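Local coordinates for uncharacterized protein TP-0789 domain-containing protein (Desulfovibrio piger ATCC 29098, PDB 4Z48) that is of unknown function but belongs to the LolA-like family, and so may bind lipid or lipoprotein in the manner of the outer membrane lipoprotein-sorting proteins, at residues 8-13 with 134-138; 33-37 with 114-119; 50-54 with 234-239; 147-153 with 166-172; 173-177 with 204-208. One frame throughout, in Å; residues are numbered along the deposited sequence.

Interaction 1. Residues 8-13 with 134-138; sequences PVKAGY and DYLLQ
Segment 8-13 of helix 8-20 crosses segment 134-138 at 103°, its axis 5.4 Å from that of the strand, with Val9 nearest Leu136 and Gly12 nearest Leu137. The N-terminal helix here packs on strand 133-143, one of the two outermost strands of a LolA-like antiparallel beta fold. One backbone hydrogen bond joins the two: Leu137 N donates to Pro8 O at 2.9 Å, almost straight at 173°. Pro8 O also takes the helical bond from Gly12 N, and the two donors come from opposite faces of its carbonyl plane. Gly12 lets the helix sit close. It has no side chain on the strand side, and Tyr135 CB lies 3.4 Å from Gly12 C. Leu137 CB fits beside Gly12 N. With CG anti to the backbone N (chi1 179°), Leu137 carries CD2 to 3.9 Å from Ala11 CB. Pro8 and Leu136 lie side by side, with Leu136 CD1 against CB and CG of the proline ring. The two tyrosines cross obliquely, and Tyr135 OH is held elsewhere, by Val130 O. Tyr135 CD2 comes 3.6 Å from Tyr13 CA, and Tyr135 CE2 lies 4.0 Å from Tyr13 CD1.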
# COMPACT_ATOMS: atom_id res chain seq x y z
N PRO A 8 1.81 -9.81 24.63
CA PRO A 8 1.08 -9.20 23.50
C PRO A 8 1.97 -8.56 22.43
O PRO A 8 1.51 -8.33 21.31
CB PRO A 8 0.21 -8.15 24.18
CG PRO A 8 0.96 -7.77 25.41
CD PRO A 8 1.60 -9.04 25.88
N VAL A 9 3.24 -8.26 22.78
CA VAL A 9 4.25 -7.68 21.88
C VAL A 9 4.73 -8.79 20.93
O VAL A 9 4.78 -8.60 19.72
CB VAL A 9 5.41 -7.05 22.69
CG1 VAL A 9 6.57 -6.63 21.79
CG2 VAL A 9 4.93 -5.86 23.52
N LYS A 10 5.14 -9.94 21.49
CA LYS A 10 5.58 -11.11 20.72
C LYS A 10 4.40 -11.66 19.90
O LYS A 10 4.58 -11.99 18.73
CB LYS A 10 6.16 -12.17 21.66
CG LYS A 10 6.75 -13.39 20.95
CD LYS A 10 6.98 -14.54 21.94
CE LYS A 10 7.34 -15.85 21.29
NZ LYS A 10 6.16 -16.50 20.66
N ALA A 11 3.19 -11.77 20.50
CA ALA A 11 1.99 -12.24 19.78
C ALA A 11 1.64 -11.30 18.60
O ALA A 11 1.18 -11.78 17.56
CB ALA A 11 0.79 -12.34 20.73
N GLY A 12 1.85 -10.00 18.77
CA GLY A 12 1.59 -9.01 17.73
C GLY A 12 2.54 -9.23 16.57
O GLY A 12 2.11 -9.29 15.42
N TYR A 13 3.84 -9.46 16.90
CA TYR A 13 4.86 -9.72 15.87
C TYR A 13 4.56 -11.03 15.13
O TYR A 13 4.68 -11.06 13.91
CB TYR A 13 6.28 -9.72 16.48
CG TYR A 13 7.39 -10.17 15.54
CD1 TYR A 13 8.06 -9.25 14.75
CD2 TYR A 13 7.79 -11.50 15.50
CE1 TYR A 13 9.09 -9.66 13.90
CE2 TYR A 13 8.82 -11.92 14.65
CZ TYR A 13 9.47 -10.99 13.86
OH TYR A 13 10.48 -11.42 13.03
N ASP A 134 7.22 -2.19 15.68
CA ASP A 134 6.95 -2.81 16.98
C ASP A 134 5.46 -3.07 17.03
O ASP A 134 4.68 -2.22 16.61
CB ASP A 134 7.38 -1.87 18.11
CG ASP A 134 8.88 -1.69 18.18
OD1 ASP A 134 9.59 -2.71 18.22
OD2 ASP A 134 9.33 -0.54 18.13
N TYR A 135 5.05 -4.22 17.52
CA TYR A 135 3.64 -4.60 17.54
C TYR A 135 3.05 -4.70 18.91
O TYR A 135 3.75 -4.91 19.88
CB TYR A 135 3.46 -5.94 16.81
CG TYR A 135 3.94 -5.88 15.38
CD1 TYR A 135 3.14 -5.35 14.37
CD2 TYR A 135 5.25 -6.25 15.04
CE1 TYR A 135 3.61 -5.21 13.07
CE2 TYR A 135 5.72 -6.14 13.74
CZ TYR A 135 4.90 -5.62 12.76
OH TYR A 135 5.34 -5.46 11.47
N LEU A 136 1.72 -4.61 18.96
CA LEU A 136 0.97 -4.87 20.18
C LEU A 136 -0.42 -5.48 19.82
O LEU A 136 -1.29 -4.81 19.25
CB LEU A 136 0.86 -3.60 21.03
CG LEU A 136 0.21 -3.66 22.40
CD1 LEU A 136 1.00 -4.54 23.38
CD2 LEU A 136 0.07 -2.24 22.96
N LEU A 137 -0.59 -6.78 20.08
CA LEU A 137 -1.87 -7.45 19.87
C LEU A 137 -2.82 -7.01 21.02
O LEU A 137 -2.58 -7.35 22.17
CB LEU A 137 -1.71 -8.99 19.80
CG LEU A 137 -3.01 -9.78 19.61
CD1 LEU A 137 -3.66 -9.44 18.27
CD2 LEU A 137 -2.77 -11.27 19.70
N GLN A 138 -3.88 -6.26 20.68
CA GLN A 138 -4.80 -5.66 21.65
C GLN A 138 -5.98 -6.52 21.98
O GLN A 138 -6.63 -6.32 23.01
CB GLN A 138 -5.28 -4.28 21.16
CG GLN A 138 -4.17 -3.25 21.09
CD GLN A 138 -3.73 -2.72 22.44
OE1 GLN A 138 -3.76 -3.41 23.47
NE2 GLN A 138 -3.35 -1.46 22.46

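Interaction 2. Residues 33-37 with 114-119; sequences VMSIN and FMRSDL
Ile36 and Met34, a selenomethionine, both point from strand 33-37 onto the loop 114-119. Ile36 meets it with two branches. Ile36 CG2, anti to the backbone N, lies 3.5 Å from Arg116 O. Ile36 CD1, at the end of the other branch, comes 3.5 Å from Met115 O. It also lies close to Ser117 CB. The extended chain carries Met34 SE to 3.8 Å from Ser117 CB. The bend at chi3 (-77°) then turns Met34 CE to the edge of the Phe114 ring, 4.2 Å from Phe114 CE2. No hydrogen bond crosses the contact. The loop is held by its own bonds. Ser117 OG sits between its backbone N and carbonyl carbon (chi1 78°). There it donates to Phe114 O at 2.7 Å and accepts from Leu119 N. Asp118 is fixed from outside, by Arg214, Ser219 and Thr221. The type I' turn of residues 114-117 and the ST turn that starts at Ser117 shape a loop packed on the sheet of the LolA-like fold, against strand 27-38 and Thr221 of strand 219-230.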
# COMPACT_ATOMS: atom_id res chain seq x y z
N VAL A 33 -9.29 1.55 -10.93
CA VAL A 33 -9.92 2.86 -11.12
C VAL A 33 -9.98 3.48 -9.72
O VAL A 33 -10.42 2.82 -8.77
CB VAL A 33 -11.31 2.81 -11.81
CG1 VAL A 33 -12.00 4.18 -11.73
CG2 VAL A 33 -11.17 2.41 -13.27
N MSE A 34 -9.54 4.73 -9.60
CA MSE A 34 -9.52 5.50 -8.37
C MSE A 34 -10.41 6.71 -8.55
O MSE A 34 -10.36 7.38 -9.58
CB MSE A 34 -8.06 5.87 -8.05
CG MSE A 34 -7.86 7.07 -7.16
SE MSE A 34 -5.91 7.49 -7.22
CE MSE A 34 -5.30 6.21 -6.13
N SER A 35 -11.27 6.96 -7.57
CA SER A 35 -12.16 8.11 -7.55
C SER A 35 -11.88 8.91 -6.25
O SER A 35 -12.01 8.39 -5.14
CB SER A 35 -13.62 7.65 -7.68
OG SER A 35 -14.51 8.74 -7.55
N ILE A 36 -11.44 10.16 -6.41
CA ILE A 36 -11.10 11.07 -5.32
C ILE A 36 -12.20 12.11 -5.16
O ILE A 36 -12.45 12.89 -6.10
CB ILE A 36 -9.73 11.74 -5.62
CG1 ILE A 36 -8.66 10.70 -6.04
CG2 ILE A 36 -9.26 12.54 -4.39
CD1 ILE A 36 -7.47 11.26 -6.81
N ASN A 37 -12.81 12.17 -3.96
CA ASN A 37 -13.90 13.12 -3.70
C ASN A 37 -13.49 14.18 -2.70
O ASN A 37 -13.17 13.87 -1.57
CB ASN A 37 -15.16 12.39 -3.22
CG ASN A 37 -16.43 13.21 -3.23
OD1 ASN A 37 -16.55 14.25 -2.55
ND2 ASN A 37 -17.44 12.72 -3.92
N PHE A 114 -0.36 11.15 -3.17
CA PHE A 114 -0.12 10.37 -4.39
C PHE A 114 -1.22 10.70 -5.39
O PHE A 114 -2.35 10.33 -5.16
CB PHE A 114 -0.07 8.86 -4.07
CG PHE A 114 -0.02 7.92 -5.25
CD1 PHE A 114 1.16 7.73 -5.97
CD2 PHE A 114 -1.17 7.23 -5.66
CE1 PHE A 114 1.20 6.83 -7.04
CE2 PHE A 114 -1.14 6.39 -6.77
CZ PHE A 114 0.04 6.18 -7.45
N MSE A 115 -0.89 11.45 -6.46
CA MSE A 115 -1.83 11.76 -7.58
C MSE A 115 -3.11 12.46 -7.11
O MSE A 115 -4.21 12.20 -7.63
CB MSE A 115 -2.17 10.48 -8.34
CG MSE A 115 -0.94 9.80 -8.93
SE MSE A 115 -0.22 10.89 -10.32
CE MSE A 115 -1.69 10.55 -11.66
N ARG A 116 -2.93 13.39 -6.13
CA ARG A 116 -3.94 14.22 -5.49
C ARG A 116 -4.97 13.38 -4.71
O ARG A 116 -6.01 13.91 -4.30
CB ARG A 116 -4.64 15.15 -6.49
CG ARG A 116 -3.61 16.05 -7.19
CD ARG A 116 -4.20 16.81 -8.35
NE ARG A 116 -5.21 17.78 -7.93
CZ ARG A 116 -5.83 18.59 -8.77
NH1 ARG A 116 -5.54 18.56 -10.07
NH2 ARG A 116 -6.73 19.46 -8.33
N SER A 117 -4.68 12.07 -4.50
CA SER A 117 -5.55 11.16 -3.75
C SER A 117 -5.31 11.26 -2.24
O SER A 117 -4.45 12.02 -1.77
CB SER A 117 -5.38 9.71 -4.20
OG SER A 117 -4.20 9.13 -3.65
N ASP A 118 -6.08 10.45 -1.48
CA ASP A 118 -5.96 10.37 -0.03
C ASP A 118 -4.86 9.40 0.37
O ASP A 118 -4.53 9.31 1.55
CB ASP A 118 -7.30 10.03 0.59
CG ASP A 118 -8.21 11.23 0.42
OD1 ASP A 118 -8.05 12.18 1.16
OD2 ASP A 118 -8.98 11.27 -0.58
N LEU A 119 -4.19 8.80 -0.62
CA LEU A 119 -3.00 7.97 -0.38
C LEU A 119 -1.75 8.87 -0.47
O LEU A 119 -1.74 9.77 -1.31
CB LEU A 119 -2.90 6.89 -1.48
CG LEU A 119 -3.77 5.65 -1.41
CD1 LEU A 119 -5.24 5.96 -1.66
CD2 LEU A 119 -3.37 4.70 -2.52

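Interaction 3. Residues 50-54 with 234-239; sequences YSKHF and LSDAYF
Tyr50 and Tyr238 lie in an offset stack, with centroids 4.4 Å apart and planes turned by only 19°. Tyr238 CE1 sits over one face of the Tyr50 ring, toward the rim, and is 3.5 Å from Tyr50 CE2. The other aromatic pair is turned very differently. Phe54 points its edge toward the face of Phe239 in an offset edge-to-face pair, with planes at 72° and Phe54 CE1 3.9 Å from Phe239 CD2. Phe239 lies between the two ends of the strand segment. Phe239 CE1 meets Tyr50 O at the ring edge, and Phe239 CE2 touches Lys52 CB at 3.5 Å. Tyr238 CB lies over the centre of one face of this ring.

The contact seats the segment 234-239, with a 3-10 turn at 236-238, on strand 41-54 of the LolA-like beta fold. Strand 60-69 adds Leu64 against Tyr238 and Tyr62 stacked on Phe54. Lys52 is fully extended beyond CG and carries its ammonium to the loop. Lys52 NZ bonds to Leu234 O at 2.9 Å, at a C=O...N angle of 162°. Lys52 NZ also forms a salt bridge with Asp236 OD1 at 2.9 Å, approaching from above the carboxylate plane. Asp236 OD1 also lies 3.2 Å from Phe54 CZ. Leu234 CD1 lies at the edge of the Phe239 ring, 3.9 Å from Tyr50 CB and close to Ser51 O.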
# COMPACT_ATOMS: atom_id res chain seq x y z
N TYR A 50 2.13 -3.36 -12.23
CA TYR A 50 2.97 -4.55 -12.47
C TYR A 50 3.86 -4.74 -11.24
O TYR A 50 4.40 -3.75 -10.75
CB TYR A 50 3.83 -4.36 -13.74
CG TYR A 50 3.04 -4.04 -14.98
CD1 TYR A 50 2.68 -2.73 -15.28
CD2 TYR A 50 2.66 -5.04 -15.87
CE1 TYR A 50 1.93 -2.43 -16.42
CE2 TYR A 50 1.97 -4.74 -17.04
CZ TYR A 50 1.60 -3.43 -17.31
OH TYR A 50 0.90 -3.14 -18.46
N SER A 51 3.98 -5.97 -10.70
CA SER A 51 4.85 -6.17 -9.53
C SER A 51 5.60 -7.46 -9.68
O SER A 51 5.08 -8.38 -10.31
CB SER A 51 4.06 -6.19 -8.22
OG SER A 51 3.07 -5.18 -8.20
N LYS A 52 6.81 -7.54 -9.14
CA LYS A 52 7.62 -8.73 -9.20
C LYS A 52 8.61 -8.73 -8.04
O LYS A 52 9.17 -7.69 -7.71
CB LYS A 52 8.34 -8.83 -10.56
CG LYS A 52 9.06 -10.16 -10.79
CD LYS A 52 9.75 -10.19 -12.13
CE LYS A 52 10.48 -11.49 -12.30
NZ LYS A 52 11.05 -11.61 -13.67
N HIS A 53 8.78 -9.91 -7.41
CA HIS A 53 9.72 -10.10 -6.30
C HIS A 53 11.13 -10.17 -6.83
O HIS A 53 11.35 -10.59 -7.98
CB HIS A 53 9.35 -11.35 -5.47
CG HIS A 53 8.20 -11.09 -4.57
ND1 HIS A 53 6.90 -11.09 -5.03
CD2 HIS A 53 8.19 -10.66 -3.28
CE1 HIS A 53 6.14 -10.75 -4.00
NE2 HIS A 53 6.87 -10.45 -2.94
N PHE A 54 12.06 -9.62 -6.04
CA PHE A 54 13.50 -9.51 -6.34
C PHE A 54 14.31 -9.74 -5.07
O PHE A 54 13.74 -9.75 -3.98
CB PHE A 54 13.83 -8.11 -6.93
CG PHE A 54 13.48 -7.91 -8.39
CD1 PHE A 54 12.22 -7.48 -8.77
CD2 PHE A 54 14.44 -8.13 -9.38
CE1 PHE A 54 11.91 -7.27 -10.12
CE2 PHE A 54 14.12 -7.93 -10.73
CZ PHE A 54 12.86 -7.49 -11.09
N LEU A 234 6.09 -11.95 -15.67
CA LEU A 234 6.53 -10.60 -16.03
C LEU A 234 8.04 -10.54 -16.21
O LEU A 234 8.78 -11.07 -15.38
CB LEU A 234 6.11 -9.58 -14.95
CG LEU A 234 4.63 -9.24 -14.82
CD1 LEU A 234 4.41 -8.19 -13.71
CD2 LEU A 234 4.02 -8.75 -16.13
N SER A 235 8.50 -9.89 -17.30
CA SER A 235 9.94 -9.72 -17.53
C SER A 235 10.49 -8.64 -16.57
O SER A 235 9.72 -7.79 -16.11
CB SER A 235 10.23 -9.37 -18.98
OG SER A 235 9.84 -8.05 -19.32
N ASP A 236 11.81 -8.67 -16.30
CA ASP A 236 12.50 -7.71 -15.44
C ASP A 236 12.54 -6.30 -16.06
O ASP A 236 12.83 -5.34 -15.34
CB ASP A 236 13.95 -8.18 -15.16
CG ASP A 236 14.08 -9.46 -14.34
OD1 ASP A 236 13.24 -9.68 -13.44
OD2 ASP A 236 15.07 -10.19 -14.54
N ALA A 237 12.26 -6.19 -17.37
CA ALA A 237 12.25 -4.96 -18.18
C ALA A 237 11.26 -3.91 -17.67
O ALA A 237 11.53 -2.70 -17.79
CB ALA A 237 11.93 -5.30 -19.63
N TYR A 238 10.10 -4.36 -17.13
CA TYR A 238 9.08 -3.46 -16.57
C TYR A 238 9.61 -2.70 -15.37
O TYR A 238 9.05 -1.67 -15.02
CB TYR A 238 7.87 -4.27 -16.10
CG TYR A 238 6.92 -4.77 -17.16
CD1 TYR A 238 5.97 -3.92 -17.73
CD2 TYR A 238 6.87 -6.12 -17.49
CE1 TYR A 238 5.07 -4.39 -18.68
CE2 TYR A 238 5.95 -6.60 -18.42
CZ TYR A 238 5.05 -5.73 -19.01
OH TYR A 238 4.14 -6.21 -19.94
N PHE A 239 10.63 -3.24 -14.69
CA PHE A 239 11.13 -2.69 -13.43
C PHE A 239 12.50 -2.03 -13.55
O PHE A 239 13.10 -1.67 -12.53
CB PHE A 239 11.13 -3.81 -12.35
CG PHE A 239 9.84 -4.61 -12.42
CD1 PHE A 239 8.65 -4.08 -11.92
CD2 PHE A 239 9.81 -5.85 -13.05
CE1 PHE A 239 7.45 -4.80 -12.02
CE2 PHE A 239 8.60 -6.54 -13.18
CZ PHE A 239 7.44 -6.02 -12.66

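Interaction 4. Residues 147-153 with 166-172; sequences DCYILER and QVQWVRK
Strands 147-153 and 166-171 pair antiparallel, their axes 4.3 Å apart at closest approach. Tyr149 with Val170, Leu151 with Gln168 and Arg153 with Gln166 are the hydrogen-bonded pairs of this beta hairpin. Lys172 N to Asp147 O, at 3.2 Å, carries the pairing past the end of the second strand. On the face bearing Ile150, Ile150 CG2 lies 3.8 Å from Val167 CG1, and Ile150 CG1 reaches the Trp169 ring obliquely. The other face carries Tyr149, Leu151 and Arg153. Lys172 crosses Tyr149 at about a right angle and sets Lys172 CD over the Tyr149 ring in a CH-pi contact, 3.8 Å from the centroid. A water links Tyr149 OH to Lys172 O, and Arg18 also bonds that hydroxyl. Arg153 CG sits between the backbone N and carbonyl carbon (chi1 79°), and the extended chain carries NE alongside Gln166. Arg153 NE and NH2 both reach Gln166 OE1 side-on, at 2.9 and 3.0 Å. Gln168 OE1 lies 3.5 Å above the centre of the Arg153 guanidinium. Arg153 NH1 bonds Leu127 O but lies close to the like-charged Arg177. Gln168 OE1, over Arg153 and bonded to Arg177, probably eases the closeness of the two charges.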
# COMPACT_ATOMS: atom_id res chain seq x y z
N ASP A 147 -15.13 -11.48 12.53
CA ASP A 147 -14.18 -11.61 13.64
C ASP A 147 -12.80 -11.14 13.24
O ASP A 147 -12.26 -11.64 12.24
CB ASP A 147 -14.11 -13.05 14.16
CG ASP A 147 -15.39 -13.51 14.80
OD1 ASP A 147 -15.98 -12.73 15.59
OD2 ASP A 147 -15.84 -14.64 14.49
N CYS A 148 -12.21 -10.22 14.03
CA CYS A 148 -10.91 -9.64 13.74
C CYS A 148 -9.97 -9.68 14.92
O CYS A 148 -10.42 -9.58 16.05
CB CYS A 148 -11.06 -8.18 13.30
SG CYS A 148 -11.92 -7.93 11.73
N TYR A 149 -8.67 -9.67 14.65
CA TYR A 149 -7.61 -9.36 15.62
C TYR A 149 -7.45 -7.83 15.58
O TYR A 149 -7.57 -7.25 14.49
CB TYR A 149 -6.28 -9.99 15.20
CG TYR A 149 -6.21 -11.48 15.10
CD1 TYR A 149 -6.12 -12.27 16.25
CD2 TYR A 149 -6.11 -12.12 13.87
CE1 TYR A 149 -5.99 -13.65 16.17
CE2 TYR A 149 -6.00 -13.51 13.77
CZ TYR A 149 -5.92 -14.26 14.93
OH TYR A 149 -5.80 -15.64 14.88
N ILE A 150 -7.17 -7.19 16.71
CA ILE A 150 -6.84 -5.77 16.80
C ILE A 150 -5.31 -5.75 16.96
O ILE A 150 -4.78 -6.22 17.97
CB ILE A 150 -7.59 -4.98 17.91
CG1 ILE A 150 -9.14 -5.20 17.86
CG2 ILE A 150 -7.22 -3.47 17.83
CD1 ILE A 150 -9.83 -5.01 19.22
N LEU A 151 -4.60 -5.25 15.93
CA LEU A 151 -3.14 -5.23 15.91
C LEU A 151 -2.63 -3.83 15.75
O LEU A 151 -2.87 -3.21 14.70
CB LEU A 151 -2.59 -6.10 14.74
CG LEU A 151 -1.05 -6.25 14.68
CD1 LEU A 151 -0.50 -6.92 15.95
CD2 LEU A 151 -0.63 -7.07 13.47
N GLU A 152 -1.95 -3.32 16.77
CA GLU A 152 -1.33 -2.01 16.70
C GLU A 152 0.09 -2.18 16.25
O GLU A 152 0.78 -3.10 16.72
CB GLU A 152 -1.36 -1.28 18.05
CG GLU A 152 -2.74 -0.87 18.53
CD GLU A 152 -2.79 0.14 19.66
OE1 GLU A 152 -1.73 0.74 19.99
OE2 GLU A 152 -3.89 0.37 20.20
N ARG A 153 0.56 -1.30 15.36
CA ARG A 153 1.95 -1.32 14.95
C ARG A 153 2.50 0.11 15.00
O ARG A 153 1.80 1.04 14.63
CB ARG A 153 2.17 -2.01 13.59
CG ARG A 153 1.85 -1.23 12.35
CD ARG A 153 2.23 -2.03 11.13
NE ARG A 153 1.89 -1.29 9.92
CZ ARG A 153 1.96 -1.78 8.69
NH1 ARG A 153 2.34 -3.04 8.49
NH2 ARG A 153 1.62 -1.03 7.65
N GLN A 166 -0.36 2.88 13.85
CA GLN A 166 -1.44 2.36 13.06
C GLN A 166 -2.16 1.25 13.80
O GLN A 166 -1.53 0.31 14.28
CB GLN A 166 -0.93 1.83 11.71
CG GLN A 166 -0.25 2.93 10.86
CD GLN A 166 0.41 2.37 9.64
OE1 GLN A 166 0.48 1.14 9.44
NE2 GLN A 166 0.86 3.25 8.76
N VAL A 167 -3.49 1.38 13.90
CA VAL A 167 -4.36 0.37 14.51
C VAL A 167 -4.98 -0.39 13.37
O VAL A 167 -5.56 0.21 12.45
CB VAL A 167 -5.42 0.94 15.49
CG1 VAL A 167 -6.25 -0.18 16.11
CG2 VAL A 167 -4.75 1.77 16.57
N GLN A 168 -4.79 -1.71 13.36
CA GLN A 168 -5.30 -2.54 12.27
C GLN A 168 -6.29 -3.59 12.76
O GLN A 168 -6.01 -4.28 13.73
CB GLN A 168 -4.14 -3.26 11.57
CG GLN A 168 -2.96 -2.38 11.28
CD GLN A 168 -1.75 -3.15 10.87
OE1 GLN A 168 -1.25 -2.99 9.76
NE2 GLN A 168 -1.21 -3.95 11.79
N TRP A 169 -7.45 -3.70 12.09
CA TRP A 169 -8.43 -4.77 12.34
C TRP A 169 -8.16 -5.81 11.29
O TRP A 169 -8.39 -5.55 10.11
CB TRP A 169 -9.87 -4.22 12.29
CG TRP A 169 -10.24 -3.46 13.52
CD1 TRP A 169 -10.94 -3.93 14.59
CD2 TRP A 169 -9.89 -2.11 13.83
NE1 TRP A 169 -11.08 -2.94 15.54
CE2 TRP A 169 -10.42 -1.82 15.11
CE3 TRP A 169 -9.16 -1.11 13.16
CZ2 TRP A 169 -10.29 -0.57 15.71
CZ3 TRP A 169 -9.03 0.14 13.76
CH2 TRP A 169 -9.59 0.40 15.02
N VAL A 170 -7.66 -7.00 11.69
CA VAL A 170 -7.24 -8.06 10.77
C VAL A 170 -8.20 -9.26 10.81
O VAL A 170 -8.43 -9.83 11.87
CB VAL A 170 -5.78 -8.50 11.10
CG1 VAL A 170 -5.29 -9.61 10.17
CG2 VAL A 170 -4.82 -7.30 11.07
N ARG A 171 -8.74 -9.66 9.64
CA ARG A 171 -9.65 -10.81 9.55
C ARG A 171 -8.97 -12.05 10.01
O ARG A 171 -7.86 -12.34 9.55
CB ARG A 171 -10.16 -11.01 8.12
CG ARG A 171 -10.93 -9.84 7.57
CD ARG A 171 -11.07 -10.04 6.09
NE ARG A 171 -12.16 -9.25 5.50
CZ ARG A 171 -13.41 -9.70 5.35
NH1 ARG A 171 -13.73 -10.93 5.76
NH2 ARG A 171 -14.33 -8.93 4.80
N LYS A 172 -9.59 -12.77 10.98
CA LYS A 172 -9.01 -13.99 11.53
C LYS A 172 -8.88 -15.10 10.48
O LYS A 172 -7.91 -15.85 10.50
CB LYS A 172 -9.83 -14.49 12.74
CG LYS A 172 -9.75 -13.55 13.93
CD LYS A 172 -9.56 -14.30 15.26
CE LYS A 172 -10.77 -15.05 15.74
NZ LYS A 172 -10.41 -15.91 16.90
O HOH W 1 -5.92 -17.07 12.56

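Interaction 5. Residues 173-177 with 204-208; sequences DTLLR and IWTVT
Thr174 sets its methyl over the Trp205 indole. Thr174 CG2 lies 3.5 Å from the centroid of the five-membered ring of Trp205 and only 7° off its normal, a CH-pi contact over the face. The two side chains cross at about a right angle. Leu176 is the other main partner. Leu176 CD1 reaches the strand backbone, 3.5 Å from Trp205 C and 3.6 Å from Thr206 N, and also touches Trp205 CB at 3.8 Å. Leu176 CD2 lies against Trp205 O. Val207 CG2 is a looser neighbour of Leu176 CD1, at 4.2 Å. No hydrogen bond crosses. The contact brings the turn between strands 163-171 and 177-184 against the start of strand 204-214, within the LolA-like antiparallel fold. Strand 189-201 lies between 177-184 and 204-214 in strand order. It supplies Gln198, which bonds Thr174 OG1 and touches Leu176. With chi1 68°, Thr174 turns OG1 to Gln198 and to Leu176 N, and leaves CG2 facing the indole. The bond from Leu176 N to Thr174 OG1 is weak, 3.4 Å long. Further out, Arg177 forms a salt bridge with Asp128.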
# COMPACT_ATOMS: atom_id res chain seq x y z
N ASP A 173 -9.82 -15.17 9.55
CA ASP A 173 -9.85 -16.23 8.54
C ASP A 173 -8.86 -16.05 7.40
O ASP A 173 -8.20 -17.02 7.01
CB ASP A 173 -11.28 -16.43 7.97
CG ASP A 173 -12.07 -15.19 7.58
OD1 ASP A 173 -11.62 -14.06 7.88
OD2 ASP A 173 -13.18 -15.36 7.01
N THR A 174 -8.78 -14.85 6.80
CA THR A 174 -7.90 -14.64 5.65
C THR A 174 -6.57 -13.93 6.01
O THR A 174 -5.65 -13.93 5.20
CB THR A 174 -8.66 -13.85 4.59
OG1 THR A 174 -8.90 -12.52 5.08
CG2 THR A 174 -9.97 -14.53 4.18
N LEU A 175 -6.50 -13.27 7.18
CA LEU A 175 -5.30 -12.53 7.64
C LEU A 175 -5.12 -11.23 6.82
O LEU A 175 -4.05 -10.62 6.85
CB LEU A 175 -4.02 -13.40 7.69
CG LEU A 175 -4.16 -14.61 8.64
CD1 LEU A 175 -2.95 -15.55 8.59
CD2 LEU A 175 -4.43 -14.15 10.07
N LEU A 176 -6.19 -10.81 6.13
CA LEU A 176 -6.21 -9.54 5.42
C LEU A 176 -6.75 -8.47 6.33
O LEU A 176 -7.64 -8.77 7.11
CB LEU A 176 -7.07 -9.62 4.13
CG LEU A 176 -6.52 -10.46 2.98
CD1 LEU A 176 -7.46 -10.37 1.78
CD2 LEU A 176 -5.10 -10.02 2.59
N ARG A 177 -6.29 -7.22 6.18
CA ARG A 177 -6.86 -6.11 6.94
C ARG A 177 -8.30 -5.88 6.49
O ARG A 177 -8.59 -6.01 5.30
CB ARG A 177 -6.06 -4.81 6.67
CG ARG A 177 -4.62 -4.86 7.16
CD ARG A 177 -3.75 -3.73 6.57
NE ARG A 177 -2.44 -3.75 7.25
CZ ARG A 177 -1.42 -4.54 6.90
NH1 ARG A 177 -1.52 -5.34 5.84
NH2 ARG A 177 -0.29 -4.52 7.59
N ILE A 204 -4.99 -16.88 -3.62
CA ILE A 204 -4.46 -15.88 -2.68
C ILE A 204 -5.54 -14.84 -2.35
O ILE A 204 -5.94 -14.05 -3.22
CB ILE A 204 -3.18 -15.16 -3.26
CG1 ILE A 204 -2.07 -16.17 -3.71
CG2 ILE A 204 -2.63 -14.09 -2.27
CD1 ILE A 204 -0.82 -15.52 -4.48
N TRP A 205 -5.93 -14.79 -1.07
CA TRP A 205 -6.88 -13.79 -0.58
C TRP A 205 -6.24 -12.40 -0.76
O TRP A 205 -5.11 -12.18 -0.31
CB TRP A 205 -7.23 -14.10 0.89
CG TRP A 205 -8.33 -15.12 1.01
CD1 TRP A 205 -8.20 -16.41 1.44
CD2 TRP A 205 -9.71 -14.94 0.64
NE1 TRP A 205 -9.42 -17.05 1.36
CE2 TRP A 205 -10.36 -16.17 0.90
CE3 TRP A 205 -10.46 -13.86 0.17
CZ2 TRP A 205 -11.74 -16.33 0.70
CZ3 TRP A 205 -11.81 -14.03 -0.07
CH2 TRP A 205 -12.44 -15.26 0.17
N THR A 206 -6.91 -11.55 -1.58
CA THR A 206 -6.40 -10.24 -1.99
C THR A 206 -7.44 -9.15 -1.75
O THR A 206 -8.62 -9.36 -2.03
CB THR A 206 -6.05 -10.31 -3.50
OG1 THR A 206 -5.22 -11.44 -3.76
CG2 THR A 206 -5.35 -9.02 -4.04
N VAL A 207 -7.00 -7.97 -1.28
CA VAL A 207 -7.87 -6.79 -1.13
C VAL A 207 -8.08 -6.29 -2.54
O VAL A 207 -7.09 -6.12 -3.26
CB VAL A 207 -7.28 -5.70 -0.17
CG1 VAL A 207 -8.03 -4.38 -0.31
CG2 VAL A 207 -7.31 -6.18 1.30
N THR A 208 -9.34 -6.05 -2.96
CA THR A 208 -9.60 -5.59 -4.32
C THR A 208 -10.47 -4.36 -4.33
O THR A 208 -10.86 -3.89 -5.39
CB THR A 208 -10.25 -6.70 -5.20
OG1 THR A 208 -11.53 -7.05 -4.70
CG2 THR A 208 -9.37 -7.93 -5.36

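How the interactions relate
All five contacts reach the strands of the same antiparallel LolA-like fold. Interactions 1 and 4 have centres about 10 Å apart and share the pairing of strands 133-143 and 146-155, so helix 8-20 and the hairpin form one region. Interactions 4 and 5 have centres about 13 Å apart and touch through Gln168 and Arg177. Interactions 2 and 3 belong to neighbouring strands 27-38 and 41-54, with centres about 24 Å apart. The centres of 1 and 3 are about 33 Å apart. Along the chain, 2 is nested in the loop closed by 1, which comes before 4 and 5. Those two are nested within 3, and 1 and 3 alternate. Both chain ends are thus tied to the strands.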